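Local atomic coordinates of envelope polyprotein (Puumala orthohantavirus, PDB entry 5FXU), a protein that forms, as the Gn glycoprotein, part of the antigenic surface of the hantavirus and probably acts together with its partner glycoprotein Gc during cell entry. Residues 37-42 with 108-113; 140-145 with 149-154; 293-298 with 311-316. All blocks are in the same frame, centred on the assembly; numbering follows the deposited sequence.

Interaction 1. Residues 37-42 with 108-113; sequences LKLESS and TIACFD
A110 and F112 receive L39 and L37 in a face-to-face packing of two β-layers: strand 39-41, at the margin of a four-stranded sheet, lies over strand 107-116 of a neighbouring layer. The evidence is a closest CA separation of 7.3 Å, between L39 and C111, too wide for strand pairing, and an interface of 210 Å² in all, without hydrogen bonds and mostly apolar. Along 108-113, A110 comes first. L39 CD1 lies 3.6 Å from A110 CB and stands almost squarely over the A110-C111 peptide, 3.6 Å from A110 C. Contact with C111 is therefore made through its backbone: L39 CD1 reaches C111 N at 3.8 Å, while the side chain leaves by the other face of the strand to form a disulfide with C92. At F112 the side chain returns to the interface. Its CG lies between the backbone N and the carbonyl carbon (chi1 57°), which lifts the ring toward residue 37. L144 of the adjoining strand 139-144 touches L37, L39 and the F112 ring, joining the apolar cluster. The ring end makes the last contact, F112 CZ lying 4.1 Å from L37 CB.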
loop_
_atom_site.group_PDB
_atom_site.type_symbol
_atom_site.label_atom_id
_atom_site.label_comp_id
_atom_site.label_asym_id
_atom_site.label_seq_id
_atom_site.Cartn_x
_atom_site.Cartn_y
_atom_site.Cartn_z
ATOM N N LEU A 37 9.367 13.193 -9.856
ATOM C CA LEU A 37 7.907 13.267 -9.721
ATOM C C LEU A 37 7.458 13.970 -8.437
ATOM O O LEU A 37 7.866 13.597 -7.347
ATOM C CB LEU A 37 7.278 11.868 -9.806
ATOM C CG LEU A 37 7.306 11.172 -11.168
ATOM C CD1 LEU A 37 6.610 9.825 -11.067
ATOM C CD2 LEU A 37 6.675 12.015 -12.276
ATOM N N LYS A 38 6.613 14.990 -8.596
ATOM C CA LYS A 38 6.042 15.761 -7.487
ATOM C C LYS A 38 4.520 15.780 -7.658
ATOM O O LYS A 38 4.028 16.030 -8.761
ATOM C CB LYS A 38 6.589 17.201 -7.514
ATOM C CG LYS A 38 7.101 17.741 -6.157
ATOM C CD LYS A 38 5.932 18.222 -5.314
ATOM C CE LYS A 38 5.568 19.669 -5.617
ATOM N NZ LYS A 38 6.436 20.692 -4.964
ATOM N N LEU A 39 3.776 15.490 -6.595
ATOM C CA LEU A 39 2.322 15.669 -6.626
ATOM C C LEU A 39 1.982 17.134 -6.445
ATOM O O LEU A 39 2.429 17.737 -5.487
ATOM C CB LEU A 39 1.602 14.881 -5.516
ATOM C CG LEU A 39 0.786 13.648 -5.915
ATOM C CD1 LEU A 39 -0.023 13.193 -4.714
ATOM C CD2 LEU A 39 -0.155 13.860 -7.095
ATOM N N GLU A 40 1.207 17.691 -7.369
ATOM C CA GLU A 40 0.659 19.038 -7.238
ATOM C C GLU A 40 -0.830 18.883 -7.017
ATOM O O GLU A 40 -1.422 17.940 -7.533
ATOM C CB GLU A 40 0.856 19.874 -8.526
ATOM C CG GLU A 40 2.262 19.951 -9.117
ATOM C CD GLU A 40 3.218 20.860 -8.340
ATOM O OE1 GLU A 40 3.201 20.837 -7.095
ATOM O OE2 GLU A 40 4.015 21.574 -8.980
ATOM N N SER A 41 -1.433 19.825 -6.305
ATOM C CA SER A 41 -2.880 19.818 -6.078
ATOM C C SER A 41 -3.472 21.197 -6.265
ATOM O O SER A 41 -2.918 22.177 -5.787
ATOM C CB SER A 41 -3.213 19.350 -4.659
ATOM O OG SER A 41 -4.620 19.318 -4.453
ATOM N N SER A 42 -4.596 21.256 -6.969
ATOM C CA SER A 42 -5.432 22.439 -7.002
ATOM C C SER A 42 -6.678 22.263 -6.108
ATOM O O SER A 42 -7.584 23.072 -6.163
ATOM C CB SER A 42 -5.861 22.731 -8.448
ATOM O OG SER A 42 -7.095 22.080 -8.738
ATOM N N THR A 108 -5.607 15.673 4.568
ATOM C CA THR A 108 -5.763 14.844 3.395
ATOM C C THR A 108 -4.374 14.268 3.072
ATOM O O THR A 108 -3.378 14.984 3.120
ATOM C CB THR A 108 -6.312 15.685 2.237
ATOM O OG1 THR A 108 -7.669 16.032 2.526
ATOM C CG2 THR A 108 -6.281 14.921 0.902
ATOM N N ILE A 109 -4.323 12.973 2.789
ATOM C CA ILE A 109 -3.089 12.288 2.405
ATOM C C ILE A 109 -3.187 12.004 0.926
ATOM O O ILE A 109 -4.154 11.403 0.467
ATOM C CB ILE A 109 -2.879 10.955 3.160
ATOM C CG1 ILE A 109 -2.656 11.193 4.646
ATOM C CG2 ILE A 109 -1.656 10.204 2.632
ATOM C CD1 ILE A 109 -3.939 11.324 5.454
ATOM N N ALA A 110 -2.190 12.469 0.186
ATOM C CA ALA A 110 -2.069 12.190 -1.240
ATOM C C ALA A 110 -0.624 11.783 -1.485
ATOM O O ALA A 110 0.281 12.540 -1.178
ATOM C CB ALA A 110 -2.441 13.393 -2.073
ATOM N N CYS A 111 -0.434 10.585 -2.030
ATOM C CA CYS A 111 0.874 9.991 -2.228
ATOM C C CYS A 111 0.768 8.936 -3.333
ATOM O O CYS A 111 -0.326 8.663 -3.820
ATOM C CB CYS A 111 1.359 9.364 -0.928
ATOM S SG CYS A 111 0.304 8.029 -0.283
ATOM N N PHE A 112 1.895 8.404 -3.808
ATOM C CA PHE A 112 1.854 7.365 -4.865
ATOM C C PHE A 112 2.764 6.207 -4.529
ATOM O O PHE A 112 3.663 6.348 -3.724
ATOM C CB PHE A 112 2.127 7.958 -6.252
ATOM C CG PHE A 112 3.423 8.676 -6.347
ATOM C CD1 PHE A 112 3.544 10.016 -5.960
ATOM C CD2 PHE A 112 4.548 8.004 -6.803
ATOM C CE1 PHE A 112 4.766 10.660 -6.036
ATOM C CE2 PHE A 112 5.767 8.641 -6.884
ATOM C CZ PHE A 112 5.883 9.966 -6.493
ATOM N N ASP A 113 2.447 5.042 -5.076
ATOM C CA ASP A 113 3.353 3.896 -5.081
ATOM C C ASP A 113 3.796 3.683 -6.541
ATOM O O ASP A 113 3.196 4.264 -7.450
ATOM C CB ASP A 113 2.660 2.638 -4.484
ATOM C CG ASP A 113 3.676 1.580 -3.945
ATOM O OD1 ASP A 113 4.892 1.724 -4.280
ATOM O OD2 ASP A 113 3.262 0.610 -3.196
#

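Interaction 2. Residues 140-145 with 149-154; sequences CLLGLG and IQVNYE
C140, L141 and L142 pair with V151, Q150 and I149 in an antiparallel β-hairpin, whose two strands, 139-144 and 147-155, form the centre of a four-stranded mixed sheet between strand 39-41 and strand 3-9. The strand axes approach to 4.8 Å and run at 147° to each other, so the hairpin is clearly twisted. Two hydrogen-bonded pairs fix the register. In the first, C140 N donates to V151 O at 3.1 Å and V151 N donates to C140 O. The second is shorter: L142 N meets I149 O at 2.9 Å, and I149 N returns to L142 O at 2.7 Å. Between them lies the non-hydrogen-bonded pair L141 and Q150, where L141 CA makes a CA-H...O contact with I149 O at 3.3 Å.

The face carrying C140, L142, I149 and V151 is buried. L142 CG packs on V151 CG2 at 4.0 Å, and C140 SG, whose disulfide partner is C43, approaches the Y153 ring at its edge, near the ring plane. L127 of strand 120-130 covers V151 and Y153 from outside the hairpin. On the opposite face, L141 CD2 touches the amide oxygen OE1 of Q150 at 3.4 Å. The bend at chi2 of Q150 (77°) leaves the other end of that amide directed along its own strand, where Q150 NE2 donates to N152 OD1 at 2.8 Å.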
loop_
_atom_site.group_PDB
_atom_site.type_symbol
_atom_site.label_atom_id
_atom_site.label_comp_id
_atom_site.label_asym_id
_atom_site.label_seq_id
_atom_site.Cartn_x
_atom_site.Cartn_y
_atom_site.Cartn_z
ATOM N N CYS A 140 -11.766 18.229 -8.658
ATOM C CA CYS A 140 -10.562 19.036 -8.608
ATOM C C CYS A 140 -9.431 18.275 -9.296
ATOM O O CYS A 140 -9.656 17.189 -9.825
ATOM C CB CYS A 140 -10.234 19.433 -7.170
ATOM S SG CYS A 140 -9.957 18.048 -6.055
ATOM N N LEU A 141 -8.241 18.872 -9.346
ATOM C CA LEU A 141 -7.144 18.359 -10.150
ATOM C C LEU A 141 -5.907 18.101 -9.325
ATOM O O LEU A 141 -5.522 18.912 -8.498
ATOM C CB LEU A 141 -6.791 19.341 -11.261
ATOM C CG LEU A 141 -7.823 19.505 -12.385
ATOM C CD1 LEU A 141 -7.359 20.566 -13.378
ATOM C CD2 LEU A 141 -8.080 18.205 -13.126
ATOM N N LEU A 142 -5.280 16.963 -9.592
ATOM C CA LEU A 142 -3.933 16.685 -9.147
ATOM C C LEU A 142 -3.064 16.561 -10.395
ATOM O O LEU A 142 -3.519 16.169 -11.483
ATOM C CB LEU A 142 -3.872 15.382 -8.342
ATOM C CG LEU A 142 -4.833 15.183 -7.161
ATOM C CD1 LEU A 142 -4.757 13.762 -6.616
ATOM C CD2 LEU A 142 -4.515 16.166 -6.046
ATOM N N GLY A 143 -1.803 16.907 -10.233
ATOM C CA GLY A 143 -0.823 16.689 -11.267
ATOM C C GLY A 143 0.305 15.835 -10.731
ATOM O O GLY A 143 0.703 15.958 -9.558
ATOM N N LEU A 144 0.823 14.985 -11.611
ATOM C CA LEU A 144 2.005 14.182 -11.319
ATOM C C LEU A 144 2.850 14.095 -12.580
ATOM O O LEU A 144 2.422 13.504 -13.585
ATOM C CB LEU A 144 1.613 12.785 -10.828
ATOM C CG LEU A 144 2.774 11.964 -10.272
ATOM C CD1 LEU A 144 3.330 12.555 -8.982
ATOM C CD2 LEU A 144 2.304 10.537 -10.029
ATOM N N GLY A 145 4.025 14.729 -12.512
ATOM C CA GLY A 145 4.876 14.973 -13.672
ATOM C C GLY A 145 4.073 15.677 -14.747
ATOM O O GLY A 145 3.603 16.794 -14.543
ATOM N N ILE A 149 -4.756 14.539 -13.208
ATOM C CA ILE A 149 -5.684 13.606 -12.614
ATOM C C ILE A 149 -6.912 14.370 -12.175
ATOM O O ILE A 149 -6.849 15.281 -11.357
ATOM C CB ILE A 149 -5.076 12.868 -11.404
ATOM C CG1 ILE A 149 -3.648 12.397 -11.718
ATOM C CG2 ILE A 149 -5.969 11.701 -10.993
ATOM C CD1 ILE A 149 -2.932 11.765 -10.547
ATOM N N GLN A 150 -8.040 13.945 -12.718
ATOM C CA GLN A 150 -9.344 14.464 -12.378
ATOM C C GLN A 150 -9.903 13.660 -11.198
ATOM O O GLN A 150 -10.199 12.473 -11.327
ATOM C CB GLN A 150 -10.246 14.332 -13.610
ATOM C CG GLN A 150 -11.730 14.637 -13.424
ATOM C CD GLN A 150 -12.058 16.104 -13.364
ATOM O OE1 GLN A 150 -11.192 16.960 -13.496
ATOM N NE2 GLN A 150 -13.332 16.400 -13.202
ATOM N N VAL A 151 -10.028 14.315 -10.051
ATOM C CA VAL A 151 -10.691 13.730 -8.900
ATOM C C VAL A 151 -12.156 14.072 -9.027
ATOM O O VAL A 151 -12.486 15.239 -9.150
ATOM C CB VAL A 151 -10.142 14.267 -7.570
ATOM C CG1 VAL A 151 -10.781 13.527 -6.397
ATOM C CG2 VAL A 151 -8.627 14.106 -7.491
ATOM N N ASN A 152 -13.022 13.063 -9.012
ATOM C CA ASN A 152 -14.469 13.242 -9.102
ATOM C C ASN A 152 -15.120 12.695 -7.854
ATOM O O ASN A 152 -15.002 11.498 -7.552
ATOM C CB ASN A 152 -15.054 12.532 -10.315
ATOM C CG ASN A 152 -14.655 13.193 -11.622
ATOM O OD1 ASN A 152 -14.705 14.417 -11.762
ATOM N ND2 ASN A 152 -14.272 12.379 -12.599
ATOM N N TYR A 153 -15.815 13.571 -7.135
ATOM C CA TYR A 153 -16.557 13.167 -5.949
ATOM C C TYR A 153 -17.967 12.938 -6.425
ATOM O O TYR A 153 -18.559 13.823 -7.020
ATOM C CB TYR A 153 -16.483 14.243 -4.885
ATOM C CG TYR A 153 -15.086 14.413 -4.323
ATOM C CD1 TYR A 153 -14.136 15.166 -4.994
ATOM C CD2 TYR A 153 -14.729 13.857 -3.094
ATOM C CE1 TYR A 153 -12.865 15.345 -4.472
ATOM C CE2 TYR A 153 -13.451 14.030 -2.576
ATOM C CZ TYR A 153 -12.527 14.769 -3.267
ATOM O OH TYR A 153 -11.245 14.937 -2.780
ATOM N N GLU A 154 -18.481 11.737 -6.197
ATOM C CA GLU A 154 -19.769 11.319 -6.731
ATOM C C GLU A 154 -20.614 10.751 -5.609
ATOM O O GLU A 154 -20.113 9.958 -4.806
ATOM C CB GLU A 154 -19.536 10.267 -7.813
ATOM C CG GLU A 154 -20.532 10.295 -8.978
ATOM C CD GLU A 154 -19.858 10.133 -10.345
ATOM O OE1 GLU A 154 -18.961 9.262 -10.482
ATOM O OE2 GLU A 154 -20.215 10.907 -11.266
#

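Interaction 3. Residues 293-298 with 311-316; sequences SDTIQG and GVLTAK
L313 projects its branched end into the angle between T295 and I296, meeting a backbone oxygen and the isoleucine arm. The contact is small, 117 Å² in all, and the closest CA atoms, those of I296 and L313, are 7.5 Å apart, so the two strands are not paired here and side chains bridge the gap.

The conformation of L313 explains the reach. CG is anti to its carbonyl carbon (chi1 -68°), and the two methyls then diverge across the interface. CD2 does most of the touching: L313 CD2 lies 3.8 Å from T295 O and 4.0 Å from I296 CG1. The other branch, L313 CD1, comes to 4.2 Å from T295 OG1. This is a loose approach; the hydroxyl has its polar partner in the carbonyl oxygen of A287, to which it is hydrogen-bonded.

I296 offers its flank. With CG1 anti to the backbone N (chi1 -163°) and the rest of the arm extended, CB, CG1 and CD1 form an extended zigzag, and L313 CD2 sits over it, 4.0 Å from I296 CB and 4.1 Å from I296 CD1. The leucine and isoleucine side chains cross at about a right angle, a methyl meeting an arm broadside. I322 of strand 321-323 touches both residues and extends the apolar patch, and T340 of strand 340-354 adds to it beside I296.

The backbone gives the local motif. T295, with psi close to 0°, and I296 both face G285 and both make backbone hydrogen bonds with it. This is a classic β-bulge, placed where strand 296-302 enters its three-stranded antiparallel sheet and packs against strand 310-313 of another layer.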
loop_
_atom_site.group_PDB
_atom_site.type_symbol
_atom_site.label_atom_id
_atom_site.label_comp_id
_atom_site.label_asym_id
_atom_site.label_seq_id
_atom_site.Cartn_x
_atom_site.Cartn_y
_atom_site.Cartn_z
ATOM N N SER A 293 27.442 -8.702 1.920
ATOM C CA SER A 293 26.757 -9.856 1.348
ATOM C C SER A 293 25.317 -9.524 1.031
ATOM O O SER A 293 24.778 -8.512 1.493
ATOM C CB SER A 293 26.801 -11.022 2.322
ATOM O OG SER A 293 28.155 -11.427 2.448
ATOM N N ASP A 294 24.698 -10.409 0.263
ATOM C CA ASP A 294 23.319 -10.246 -0.170
ATOM C C ASP A 294 22.319 -10.337 0.962
ATOM O O ASP A 294 22.428 -11.203 1.807
ATOM C CB ASP A 294 22.967 -11.298 -1.209
ATOM C CG ASP A 294 23.649 -11.056 -2.538
ATOM O OD1 ASP A 294 24.139 -9.927 -2.805
ATOM O OD2 ASP A 294 23.673 -12.019 -3.329
ATOM N N THR A 295 21.363 -9.412 0.963
ATOM C CA THR A 295 20.333 -9.307 1.999
ATOM C C THR A 295 18.925 -9.368 1.442
ATOM O O THR A 295 17.966 -9.310 2.194
ATOM C CB THR A 295 20.506 -7.996 2.779
ATOM O OG1 THR A 295 20.470 -6.892 1.870
ATOM C CG2 THR A 295 21.840 -7.997 3.524
ATOM N N ILE A 296 18.798 -9.509 0.131
ATOM C CA ILE A 296 17.495 -9.513 -0.531
ATOM C C ILE A 296 17.518 -10.434 -1.747
ATOM O O ILE A 296 18.551 -10.587 -2.382
ATOM C CB ILE A 296 17.077 -8.068 -0.925
ATOM C CG1 ILE A 296 15.574 -8.009 -1.228
ATOM C CG2 ILE A 296 17.939 -7.520 -2.067
ATOM C CD1 ILE A 296 15.087 -6.636 -1.592
ATOM N N GLN A 297 16.383 -11.055 -2.038
ATOM C CA GLN A 297 16.215 -11.831 -3.262
ATOM C C GLN A 297 14.870 -11.545 -3.904
ATOM O O GLN A 297 13.990 -10.908 -3.317
ATOM C CB GLN A 297 16.350 -13.337 -2.985
ATOM C CG GLN A 297 15.190 -13.900 -2.196
ATOM C CD GLN A 297 15.409 -15.333 -1.720
ATOM O OE1 GLN A 297 16.530 -15.772 -1.545
ATOM N NE2 GLN A 297 14.319 -16.045 -1.463
ATOM N N GLY A 298 14.715 -12.046 -5.113
ATOM C CA GLY A 298 13.496 -11.847 -5.842
ATOM C C GLY A 298 13.557 -12.514 -7.183
ATOM O O GLY A 298 14.471 -13.282 -7.446
ATOM N N GLY A 311 9.099 -1.891 -1.140
ATOM C CA GLY A 311 8.900 -2.597 0.112
ATOM C C GLY A 311 9.977 -2.294 1.127
ATOM O O GLY A 311 10.809 -1.415 0.919
ATOM N N VAL A 312 9.960 -3.044 2.217
ATOM C CA VAL A 312 10.937 -2.945 3.292
ATOM C C VAL A 312 11.466 -4.343 3.586
ATOM O O VAL A 312 10.727 -5.305 3.528
ATOM C CB VAL A 312 10.271 -2.392 4.572
ATOM C CG1 VAL A 312 11.259 -2.135 5.679
ATOM C CG2 VAL A 312 9.577 -1.077 4.273
ATOM N N LEU A 313 12.745 -4.443 3.912
ATOM C CA LEU A 313 13.304 -5.677 4.437
ATOM C C LEU A 313 12.658 -6.040 5.754
ATOM O O LEU A 313 12.523 -5.180 6.624
ATOM C CB LEU A 313 14.802 -5.522 4.688
ATOM C CG LEU A 313 15.718 -5.364 3.478
ATOM C CD1 LEU A 313 17.127 -5.355 3.980
ATOM C CD2 LEU A 313 15.540 -6.450 2.440
ATOM N N THR A 314 12.290 -7.307 5.920
ATOM C CA THR A 314 11.706 -7.757 7.189
ATOM C C THR A 314 12.760 -7.941 8.272
ATOM O O THR A 314 12.438 -7.912 9.444
ATOM C CB THR A 314 10.936 -9.065 7.029
ATOM O OG1 THR A 314 11.829 -10.096 6.603
ATOM C CG2 THR A 314 9.804 -8.929 6.023
ATOM N N ALA A 315 14.022 -8.108 7.871
ATOM C CA ALA A 315 15.104 -8.445 8.786
ATOM C C ALA A 315 15.526 -7.319 9.715
ATOM O O ALA A 315 16.011 -7.593 10.815
ATOM C CB ALA A 315 16.331 -8.973 8.029
ATOM N N LYS A 316 15.400 -6.068 9.286
ATOM C CA LYS A 316 15.917 -4.955 10.103
ATOM C C LYS A 316 14.823 -4.202 10.835
ATOM O O LYS A 316 13.871 -3.723 10.211
ATOM C CB LYS A 316 16.740 -3.981 9.244
ATOM C CG LYS A 316 17.974 -4.596 8.590
ATOM C CD LYS A 316 18.931 -5.176 9.611
ATOM C CE LYS A 316 20.217 -5.621 8.941
ATOM N NZ LYS A 316 21.157 -6.166 9.960
#

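How the interactions relate
From the N terminus, interaction 1 closes the longest excursion, 65 residues, by packing strand 39-41 on strand 107-116. Interaction 2 follows with a hairpin whose segments are only three residues apart, and interaction 3 closes a 12-residue excursion later in the chain. All three are in series, with none nested or crossed. Interactions 1 and 2 are nevertheless continuous, because strands 39-41 and 139-144 are sheet neighbours: E40 N is 2.8 Å from G143 O and S42 N is 2.9 Å from L141 O, both probable hydrogen bonds. Interaction 3, its centre about 35 Å from that of interaction 2, packs the three-stranded sheet of 296-302 against strand 310-313; its nearest atoms are about 6 Å from interaction 1, without touching.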